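Local coordinates for protein 5'-nucleotidase SurE (Aquifex aeolicus, PDB 2WQK) that probably removes phosphate from nucleoside 5'-monophosphates with the help of one divalent metal cation per subunit, at residues Pro69-Arg78 / Gly111-Ile120; Glu137-Ile145 / Ile164-Ile175. One frame throughout, in Å; residues are numbered along the deposited sequence.

Interaction 1: Pro69-Arg78 / Gly111-Ile120; sequences PADCVHLGYR and GAMEGRILGI
Glu114 OE1 is gripped by two groups: His74 NE2 of the facing helix donates to it at 2.7 Å with an N-H...O angle of 157°, and Arg183 of the second subunit adds a salt bridge. The bond lies close to the imidazole plane but descends on the carboxylate from above, 43° out of its plane. The carboxylate's other oxygen takes a hydrogen bond from Tyr105 of the second subunit, and His74 ND1 is bonded to Glu187 of that subunit, so imidazole and carboxylate are both held against rotation. The bend of the Glu114 chain at chi2 lays its CG against Ala70 CB, 3.7 Å away.

Helices 69-80 and 107-117, which each follow a strand of the mixed sheet in this SurE fold, run side by side with segment axes 36° apart and 8.5 Å at closest approach. Their CA atoms come nearest where Pro69, at the start of its helix, meets Gly111; having no side chain, Gly111 lets the proline ring lie against its CA, 4.0 Å from Pro69 CB, and the ring's neighbour is the predicted metal ligand Asp9. Farther along, Val73 CG1, anti to the backbone N and beside the carbonyl carbon, reaches the backbone of Gly115 and slides past Leu118 CD1. Leu118 CD1 sits 4.0 Å from the centroid of the His74 ring, almost on its normal, a CH-pi contact. Leu118 precedes Gly119, whose positive phi closes the helix in a Schellman motif, and a water donates to Leu118 O at 2.7 Å and also lies 3.2 Å from Tyr77 OH.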
loop_
_atom_site.group_PDB
_atom_site.type_symbol
_atom_site.label_atom_id
_atom_site.label_comp_id
_atom_site.label_asym_id
_atom_site.label_seq_id
_atom_site.Cartn_x
_atom_site.Cartn_y
_atom_site.Cartn_z
ATOM N N PRO A 69 -12.362 -8.923 3.576
ATOM C CA PRO A 69 -13.357 -9.949 3.982
ATOM C C PRO A 69 -14.714 -9.359 4.356
ATOM O O PRO A 69 -15.762 -9.901 3.968
ATOM C CB PRO A 69 -12.713 -10.660 5.165
ATOM C CG PRO A 69 -11.187 -10.468 4.895
ATOM C CD PRO A 69 -11.055 -9.124 4.238
ATOM N N ALA A 70 -14.696 -8.231 5.073
ATOM C CA ALA A 70 -15.922 -7.516 5.391
ATOM C C ALA A 70 -16.737 -7.159 4.136
ATOM O O ALA A 70 -17.963 -7.388 4.090
ATOM C CB ALA A 70 -15.586 -6.274 6.220
ATOM N N ASP A 71 -16.053 -6.600 3.132
ATOM C CA ASP A 71 -16.688 -6.226 1.845
ATOM C C ASP A 71 -17.324 -7.502 1.239
ATOM O O ASP A 71 -18.445 -7.485 0.726
ATOM C CB ASP A 71 -15.692 -5.680 0.854
ATOM C CG ASP A 71 -15.102 -4.311 1.275
ATOM O OD1 ASP A 71 -15.765 -3.592 2.057
ATOM O OD2 ASP A 71 -13.994 -3.985 0.770
ATOM N N CYS A 72 -16.559 -8.581 1.282
ATOM C CA CYS A 72 -17.009 -9.842 0.665
ATOM C C CYS A 72 -18.289 -10.372 1.351
ATOM O O CYS A 72 -19.209 -10.878 0.681
ATOM C CB CYS A 72 -15.891 -10.895 0.690
ATOM S SG CYS A 72 -14.503 -10.535 -0.352
ATOM N N VAL A 73 -18.310 -10.341 2.687
ATOM C CA VAL A 73 -19.481 -10.796 3.426
ATOM C C VAL A 73 -20.699 -9.939 3.096
ATOM O O VAL A 73 -21.786 -10.447 2.821
ATOM C CB VAL A 73 -19.247 -10.853 4.956
ATOM C CG1 VAL A 73 -20.546 -11.118 5.734
ATOM C CG2 VAL A 73 -18.096 -11.825 5.297
ATOM N N HIS A 74 -20.492 -8.623 3.100
ATOM C CA HIS A 74 -21.603 -7.732 2.863
ATOM C C HIS A 74 -22.127 -7.795 1.421
ATOM O O HIS A 74 -23.384 -7.826 1.206
ATOM C CB HIS A 74 -21.257 -6.298 3.306
ATOM C CG HIS A 74 -21.232 -6.145 4.804
ATOM N ND1 HIS A 74 -22.154 -5.386 5.490
ATOM C CD2 HIS A 74 -20.405 -6.660 5.744
ATOM C CE1 HIS A 74 -21.909 -5.464 6.791
ATOM N NE2 HIS A 74 -20.846 -6.225 6.976
ATOM N N LEU A 75 -21.215 -7.833 0.451
ATOM C CA LEU A 75 -21.654 -7.973 -0.959
ATOM C C LEU A 75 -22.229 -9.382 -1.179
ATOM O O LEU A 75 -23.185 -9.565 -1.952
ATOM C CB LEU A 75 -20.518 -7.694 -1.942
ATOM C CG LEU A 75 -20.079 -6.218 -2.040
ATOM C CD1 LEU A 75 -18.871 -6.078 -2.942
ATOM C CD2 LEU A 75 -21.224 -5.285 -2.521
ATOM N N GLY A 76 -21.624 -10.381 -0.562
ATOM C CA GLY A 76 -22.169 -11.748 -0.679
ATOM C C GLY A 76 -23.604 -11.838 -0.201
ATOM O O GLY A 76 -24.490 -12.423 -0.851
ATOM N N TYR A 77 -23.867 -11.230 0.946
ATOM C CA TYR A 77 -25.188 -11.302 1.528
ATOM C C TYR A 77 -26.191 -10.446 0.743
ATOM O O TYR A 77 -27.265 -10.921 0.363
ATOM C CB TYR A 77 -25.123 -10.817 2.970
ATOM C CG TYR A 77 -26.455 -10.628 3.646
ATOM C CD1 TYR A 77 -27.370 -11.680 3.755
ATOM C CD2 TYR A 77 -26.801 -9.418 4.214
ATOM C CE1 TYR A 77 -28.554 -11.555 4.418
ATOM C CE2 TYR A 77 -28.011 -9.263 4.857
ATOM C CZ TYR A 77 -28.892 -10.343 4.981
ATOM O OH TYR A 77 -30.093 -10.154 5.641
ATOM N N ARG A 78 -25.843 -9.182 0.486
ATOM C CA ARG A 78 -26.810 -8.265 -0.112
ATOM C C ARG A 78 -26.974 -8.462 -1.597
ATOM O O ARG A 78 -28.083 -8.302 -2.098
ATOM C CB ARG A 78 -26.461 -6.804 0.196
ATOM C CG ARG A 78 -26.510 -6.547 1.652
ATOM C CD ARG A 78 -26.549 -5.058 2.048
ATOM N NE ARG A 78 -26.490 -5.023 3.495
ATOM C CZ ARG A 78 -27.540 -5.045 4.304
ATOM N NH1 ARG A 78 -28.782 -5.056 3.819
ATOM N NH2 ARG A 78 -27.326 -5.034 5.620
ATOM N N GLY A 111 -13.994 -11.422 8.996
ATOM C CA GLY A 111 -15.044 -11.937 8.088
ATOM C C GLY A 111 -16.148 -12.644 8.874
ATOM O O GLY A 111 -17.347 -12.435 8.631
ATOM N N ALA A 112 -15.759 -13.516 9.806
ATOM C CA ALA A 112 -16.761 -14.209 10.636
ATOM C C ALA A 112 -17.524 -13.199 11.523
ATOM O O ALA A 112 -18.737 -13.267 11.665
ATOM C CB ALA A 112 -16.152 -15.320 11.466
ATOM N N MET A 113 -16.801 -12.227 12.087
ATOM C CA MET A 113 -17.447 -11.183 12.868
ATOM C C MET A 113 -18.534 -10.464 12.093
ATOM O O MET A 113 -19.607 -10.271 12.605
ATOM C CB MET A 113 -16.388 -10.184 13.376
ATOM C CG MET A 113 -16.968 -9.129 14.306
ATOM S SD MET A 113 -15.807 -7.769 14.598
ATOM C CE MET A 113 -15.801 -7.021 12.961
ATOM N N GLU A 114 -18.217 -10.118 10.862
ATOM C CA GLU A 114 -19.183 -9.424 9.998
ATOM C C GLU A 114 -20.434 -10.273 9.742
ATOM O O GLU A 114 -21.568 -9.769 9.711
ATOM C CB GLU A 114 -18.535 -8.942 8.699
ATOM C CG GLU A 114 -17.518 -7.852 8.932
ATOM C CD GLU A 114 -18.109 -6.500 9.387
ATOM O OE1 GLU A 114 -19.329 -6.265 9.266
ATOM O OE2 GLU A 114 -17.317 -5.655 9.867
ATOM N N GLY A 115 -20.221 -11.565 9.534
ATOM C CA GLY A 115 -21.404 -12.431 9.416
ATOM C C GLY A 115 -22.294 -12.341 10.634
ATOM O O GLY A 115 -23.505 -12.189 10.512
ATOM N N ARG A 116 -21.690 -12.389 11.833
ATOM C CA ARG A 116 -22.474 -12.354 13.064
ATOM C C ARG A 116 -23.114 -10.966 13.257
ATOM O O ARG A 116 -24.238 -10.880 13.747
ATOM C CB ARG A 116 -21.617 -12.790 14.276
ATOM C CG ARG A 116 -22.401 -13.230 15.499
ATOM C CD ARG A 116 -23.641 -14.097 15.226
ATOM N NE ARG A 116 -24.891 -13.334 15.422
ATOM C CZ ARG A 116 -26.151 -13.735 15.199
ATOM N NH1 ARG A 116 -27.144 -12.903 15.472
ATOM N NH2 ARG A 116 -26.443 -14.934 14.727
ATOM N N ILE A 117 -22.437 -9.901 12.804
ATOM C CA ILE A 117 -23.040 -8.535 12.852
ATOM C C ILE A 117 -24.331 -8.512 12.026
ATOM O O ILE A 117 -25.330 -7.863 12.409
ATOM C CB ILE A 117 -22.064 -7.470 12.344
ATOM C CG1 ILE A 117 -20.988 -7.245 13.405
ATOM C CG2 ILE A 117 -22.759 -6.112 11.988
ATOM C CD1 ILE A 117 -19.815 -6.382 12.931
ATOM N N LEU A 118 -24.307 -9.237 10.906
ATOM C CA LEU A 118 -25.450 -9.320 10.016
ATOM C C LEU A 118 -26.523 -10.289 10.505
ATOM O O LEU A 118 -27.539 -10.464 9.802
ATOM C CB LEU A 118 -24.990 -9.749 8.619
ATOM C CG LEU A 118 -24.241 -8.680 7.823
ATOM C CD1 LEU A 118 -23.650 -9.199 6.510
ATOM C CD2 LEU A 118 -25.112 -7.462 7.510
ATOM N N GLY A 119 -26.317 -10.936 11.661
ATOM C CA GLY A 119 -27.317 -11.823 12.216
ATOM C C GLY A 119 -27.229 -13.244 11.734
ATOM O O GLY A 119 -28.252 -13.985 11.762
ATOM N N ILE A 120 -26.030 -13.641 11.287
ATOM C CA ILE A 120 -25.832 -14.999 10.735
ATOM C C ILE A 120 -24.785 -15.723 11.590
ATOM O O ILE A 120 -23.742 -15.158 11.857
ATOM C CB ILE A 120 -25.293 -14.942 9.285
ATOM C CG1 ILE A 120 -26.158 -14.039 8.382
ATOM C CG2 ILE A 120 -25.142 -16.383 8.756
ATOM C CD1 ILE A 120 -25.464 -13.427 7.149
HETATM O O HOH W 1 -29.144 -8.867 8.393
#

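Interaction 2: Glu137-Ile145 / Ile164-Ile175; sequences EIAKVCVDI and IPNLRYEEIKGI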
loop_
_atom_site.group_PDB
_atom_site.type_symbol
_atom_site.label_atom_id
_atom_site.label_comp_id
_atom_site.label_asym_id
_atom_site.label_seq_id
_atom_site.Cartn_x
_atom_site.Cartn_y
_atom_site.Cartn_z
ATOM N N GLU A 137 -6.413 -32.027 4.653
ATOM C CA GLU A 137 -6.594 -32.710 5.912
ATOM C C GLU A 137 -7.331 -31.813 6.908
ATOM O O GLU A 137 -8.234 -32.246 7.591
ATOM C CB GLU A 137 -5.257 -33.129 6.520
ATOM C CG GLU A 137 -4.476 -34.165 5.670
ATOM C CD GLU A 137 -5.174 -35.491 5.607
ATOM O OE1 GLU A 137 -5.711 -35.960 6.610
ATOM O OE2 GLU A 137 -5.173 -36.096 4.515
ATOM N N ILE A 138 -6.919 -30.555 6.978
ATOM C CA ILE A 138 -7.557 -29.606 7.888
ATOM C C ILE A 138 -9.039 -29.426 7.565
ATOM O O ILE A 138 -9.881 -29.327 8.479
ATOM C CB ILE A 138 -6.803 -28.251 7.885
ATOM C CG1 ILE A 138 -5.458 -28.432 8.592
ATOM C CG2 ILE A 138 -7.624 -27.114 8.554
ATOM C CD1 ILE A 138 -4.476 -27.269 8.427
ATOM N N ALA A 139 -9.375 -29.410 6.275
ATOM C CA ALA A 139 -10.775 -29.202 5.878
ATOM C C ALA A 139 -11.682 -30.282 6.418
ATOM O O ALA A 139 -12.853 -30.049 6.681
ATOM C CB ALA A 139 -10.934 -29.084 4.339
ATOM N N LYS A 140 -11.135 -31.496 6.583
ATOM C CA LYS A 140 -11.953 -32.590 7.113
ATOM C C LYS A 140 -12.488 -32.272 8.516
ATOM O O LYS A 140 -13.662 -32.516 8.794
ATOM C CB LYS A 140 -11.159 -33.908 7.149
ATOM C CG LYS A 140 -10.733 -34.368 5.764
ATOM C CD LYS A 140 -9.784 -35.562 5.842
ATOM C CE LYS A 140 -9.357 -36.009 4.473
ATOM N NZ LYS A 140 -8.304 -37.099 4.610
ATOM N N VAL A 141 -11.644 -31.704 9.392
ATOM C CA VAL A 141 -12.154 -31.397 10.712
ATOM C C VAL A 141 -13.068 -30.140 10.654
ATOM O O VAL A 141 -14.044 -30.068 11.392
ATOM C CB VAL A 141 -11.078 -31.392 11.792
ATOM C CG1 VAL A 141 -10.269 -30.170 11.715
ATOM C CG2 VAL A 141 -11.730 -31.628 13.182
ATOM N N CYS A 142 -12.801 -29.217 9.731
ATOM C CA CYS A 142 -13.701 -28.057 9.586
ATOM C C CYS A 142 -15.128 -28.523 9.263
ATOM O O CYS A 142 -16.118 -28.021 9.825
ATOM C CB CYS A 142 -13.194 -27.074 8.539
ATOM S SG CYS A 142 -11.586 -26.375 8.931
ATOM N N VAL A 143 -15.240 -29.486 8.337
ATOM C CA VAL A 143 -16.545 -29.981 7.949
ATOM C C VAL A 143 -17.219 -30.730 9.120
ATOM O O VAL A 143 -18.404 -30.598 9.326
ATOM C CB VAL A 143 -16.472 -30.763 6.632
ATOM C CG1 VAL A 143 -17.819 -31.378 6.280
ATOM C CG2 VAL A 143 -15.979 -29.818 5.544
ATOM N N ASP A 144 -16.435 -31.447 9.925
ATOM C CA ASP A 144 -16.978 -32.102 11.122
ATOM C C ASP A 144 -17.635 -31.062 12.035
ATOM O O ASP A 144 -18.720 -31.271 12.545
ATOM C CB ASP A 144 -15.891 -32.833 11.924
ATOM C CG ASP A 144 -15.407 -34.145 11.259
ATOM O OD1 ASP A 144 -16.077 -34.676 10.331
ATOM O OD2 ASP A 144 -14.312 -34.592 11.654
ATOM N N ILE A 145 -16.951 -29.938 12.218
ATOM C CA ILE A 145 -17.475 -28.861 13.067
ATOM C C ILE A 145 -18.732 -28.239 12.476
ATOM O O ILE A 145 -19.712 -28.051 13.192
ATOM C CB ILE A 145 -16.341 -27.819 13.352
ATOM C CG1 ILE A 145 -15.248 -28.444 14.246
ATOM C CG2 ILE A 145 -16.928 -26.532 13.917
ATOM C CD1 ILE A 145 -14.026 -27.576 14.370
ATOM N N ILE A 164 -6.650 -25.016 13.715
ATOM C CA ILE A 164 -6.418 -26.461 13.523
ATOM C C ILE A 164 -4.940 -26.718 13.332
ATOM O O ILE A 164 -4.318 -26.120 12.478
ATOM C CB ILE A 164 -7.172 -27.004 12.291
ATOM C CG1 ILE A 164 -8.649 -26.587 12.280
ATOM C CG2 ILE A 164 -7.003 -28.532 12.167
ATOM C CD1 ILE A 164 -8.914 -25.236 11.500
ATOM N N PRO A 165 -4.372 -27.637 14.129
ATOM C CA PRO A 165 -2.976 -28.031 13.917
ATOM C C PRO A 165 -2.702 -28.606 12.527
ATOM O O PRO A 165 -3.576 -29.228 11.931
ATOM C CB PRO A 165 -2.777 -29.170 14.936
ATOM C CG PRO A 165 -3.820 -29.148 15.866
ATOM C CD PRO A 165 -4.981 -28.354 15.252
ATOM N N ASN A 166 -1.470 -28.423 12.054
ATOM C CA ASN A 166 -1.067 -28.952 10.768
ATOM C C ASN A 166 -0.701 -30.415 10.889
ATOM O O ASN A 166 0.484 -30.771 10.893
ATOM C CB ASN A 166 0.094 -28.161 10.197
ATOM C CG ASN A 166 0.405 -28.535 8.777
ATOM O OD1 ASN A 166 -0.471 -28.992 8.061
ATOM N ND2 ASN A 166 1.656 -28.326 8.356
ATOM N N LEU A 167 -1.731 -31.233 11.039
ATOM C CA LEU A 167 -1.589 -32.672 11.173
ATOM C C LEU A 167 -2.524 -33.387 10.227
ATOM O O LEU A 167 -3.568 -32.863 9.821
ATOM C CB LEU A 167 -1.956 -33.083 12.593
ATOM C CG LEU A 167 -1.051 -32.628 13.736
ATOM C CD1 LEU A 167 -1.719 -32.855 15.096
ATOM C CD2 LEU A 167 0.296 -33.337 13.677
ATOM N N ARG A 168 -2.185 -34.639 9.904
ATOM C CA ARG A 168 -3.160 -35.457 9.245
ATOM C C ARG A 168 -4.394 -35.609 10.109
ATOM O O ARG A 168 -4.306 -35.622 11.344
ATOM C CB ARG A 168 -2.577 -36.848 8.941
ATOM C CG ARG A 168 -1.512 -36.819 7.905
ATOM C CD ARG A 168 -0.981 -38.241 7.616
ATOM N NE ARG A 168 -2.073 -39.218 7.483
ATOM C CZ ARG A 168 -2.411 -40.148 8.382
ATOM N NH1 ARG A 168 -1.743 -40.298 9.529
ATOM N NH2 ARG A 168 -3.435 -40.950 8.127
ATOM N N TYR A 169 -5.555 -35.730 9.457
ATOM C CA TYR A 169 -6.835 -35.838 10.146
ATOM C C TYR A 169 -6.817 -36.886 11.244
ATOM O O TYR A 169 -7.245 -36.665 12.354
ATOM C CB TYR A 169 -7.938 -36.125 9.134
ATOM C CG TYR A 169 -9.336 -36.307 9.655
ATOM C CD1 TYR A 169 -10.035 -35.238 10.209
ATOM C CD2 TYR A 169 -10.016 -37.511 9.493
ATOM C CE1 TYR A 169 -11.318 -35.374 10.636
ATOM C CE2 TYR A 169 -11.311 -37.663 9.932
ATOM C CZ TYR A 169 -11.969 -36.587 10.504
ATOM O OH TYR A 169 -13.280 -36.741 10.931
ATOM N N GLU A 170 -6.252 -38.045 10.936
ATOM C CA GLU A 170 -6.257 -39.126 11.910
ATOM C C GLU A 170 -5.314 -38.906 13.086
ATOM O O GLU A 170 -5.418 -39.622 14.111
ATOM C CB GLU A 170 -5.937 -40.452 11.200
ATOM C CG GLU A 170 -6.954 -40.777 10.103
ATOM C CD GLU A 170 -6.683 -40.066 8.749
ATOM O OE1 GLU A 170 -5.644 -39.371 8.567
ATOM O OE2 GLU A 170 -7.536 -40.228 7.850
ATOM N N GLU A 171 -4.387 -37.957 12.946
ATOM C CA GLU A 171 -3.451 -37.614 14.008
ATOM C C GLU A 171 -3.960 -36.481 14.924
ATOM O O GLU A 171 -3.366 -36.230 15.953
ATOM C CB GLU A 171 -2.106 -37.180 13.426
ATOM C CG GLU A 171 -1.295 -38.311 12.761
ATOM C CD GLU A 171 -0.817 -39.369 13.756
ATOM O OE1 GLU A 171 -0.855 -39.158 14.995
ATOM O OE2 GLU A 171 -0.383 -40.435 13.275
ATOM N N ILE A 172 -5.040 -35.810 14.537
ATOM C CA ILE A 172 -5.621 -34.769 15.417
ATOM C C ILE A 172 -6.108 -35.469 16.687
ATOM O O ILE A 172 -6.820 -36.492 16.609
ATOM C CB ILE A 172 -6.811 -34.072 14.728
ATOM C CG1 ILE A 172 -6.337 -33.276 13.513
ATOM C CG2 ILE A 172 -7.590 -33.176 15.738
ATOM C CD1 ILE A 172 -5.655 -31.916 13.836
ATOM N N LYS A 173 -5.747 -34.933 17.851
ATOM C CA LYS A 173 -6.046 -35.615 19.093
ATOM C C LYS A 173 -7.486 -35.455 19.543
ATOM O O LYS A 173 -8.011 -36.286 20.294
ATOM C CB LYS A 173 -5.102 -35.191 20.212
ATOM C CG LYS A 173 -3.650 -35.456 19.973
ATOM C CD LYS A 173 -2.901 -35.298 21.287
ATOM C CE LYS A 173 -1.414 -35.226 21.116
ATOM N NZ LYS A 173 -0.896 -34.487 22.309
ATOM N N GLY A 174 -8.118 -34.355 19.127
ATOM C CA GLY A 174 -9.464 -34.099 19.536
ATOM C C GLY A 174 -9.722 -32.621 19.290
ATOM O O GLY A 174 -8.881 -31.931 18.725
ATOM N N ILE A 175 -10.894 -32.213 19.728
ATOM C CA ILE A 175 -11.348 -30.807 19.640
ATOM C C ILE A 175 -11.588 -30.347 21.067
ATOM O O ILE A 175 -12.284 -31.014 21.843
ATOM C CB ILE A 175 -12.655 -30.707 18.799
ATOM C CG1 ILE A 175 -12.437 -31.253 17.365
ATOM C CG2 ILE A 175 -13.231 -29.254 18.759
ATOM C CD1 ILE A 175 -13.693 -31.315 16.539
HETATM O O HOH W 2 -6.691 -38.498 6.191
HETATM O O HOH W 3 -9.228 -39.297 6.351
#
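Helix 135-152 passes the end of strand 158-165 and the 3-10 turn that follows, with Glu137 and Tyr169 nearest in the backbone at 5.3 Å between CA atoms. Tyr169 N donates to Glu137 OE1 at 2.9 Å, nearly straight at 172°, meeting the oxygen on its anti side. A water bonded to Lys140 NZ and Glu170 OE2 also donates to Glu137 OE1, while Lys140 NZ reaches Glu137 OE2 at 3.3 Å in a salt bridge. Glu137 OE1 and Glu170 OE1 lie 3.9 Å apart, and Lys140, the shared water and Arg168, salt-bridged to Glu170, probably offset their charges. Were Glu137 replaced by an alanine, Tyr169 N would probably lose its acceptor and Lys140 its salt-bridge mate, leaving the turn freer to move.

The contact belongs to the beta-alpha-beta unit of strand 122-128, helix 135-152 and strand 158-165, and here the crossover helix is laid on its own second strand. With CG anti to the backbone N (chi1 178°), the Tyr169 ring lies along the helix: Lys140 CB packs over one face, toward the rim, and Asp144 OD2 receives the hydroxyl's very short hydrogen bond of 2.5 Å in the ring plane, at the edge. The buried side is aliphatic. Ile164 CD1 touches Ile138 CG2 at 3.7 Å and Cys142 SG at 3.9 Å, and Ile164 CG2 slides past Val141 CG1. The other valine methyl, CG2, meets Ile175 CD1 tip to tip at 3.9 Å, and this isoleucine methyl also touches Ile145 CG1, bringing strand 174-177 under the same helix.

Overall arrangement
From the N terminus, interaction 1 comes first: it closes a loop in which 32 residues, including strand 88-94, separate Pro69-Arg78 from Gly111-Ile120, and it pairs two helices. The chain then runs through strand 122-128 into helix 135-152, and interaction 2 closes a shorter loop of 18 residues on strand 158-165 and, beyond the turn, strand 174-177. The two loops follow in series, neither nesting nor crossing, and their centres are 25 Å apart. Interaction 1 ties helix 69-80 to helix 107-117 beside the second subunit, near the sodium-bearing site; interaction 2 fastens a crossover helix to the mixed sheet out to strand 174-177 at one edge.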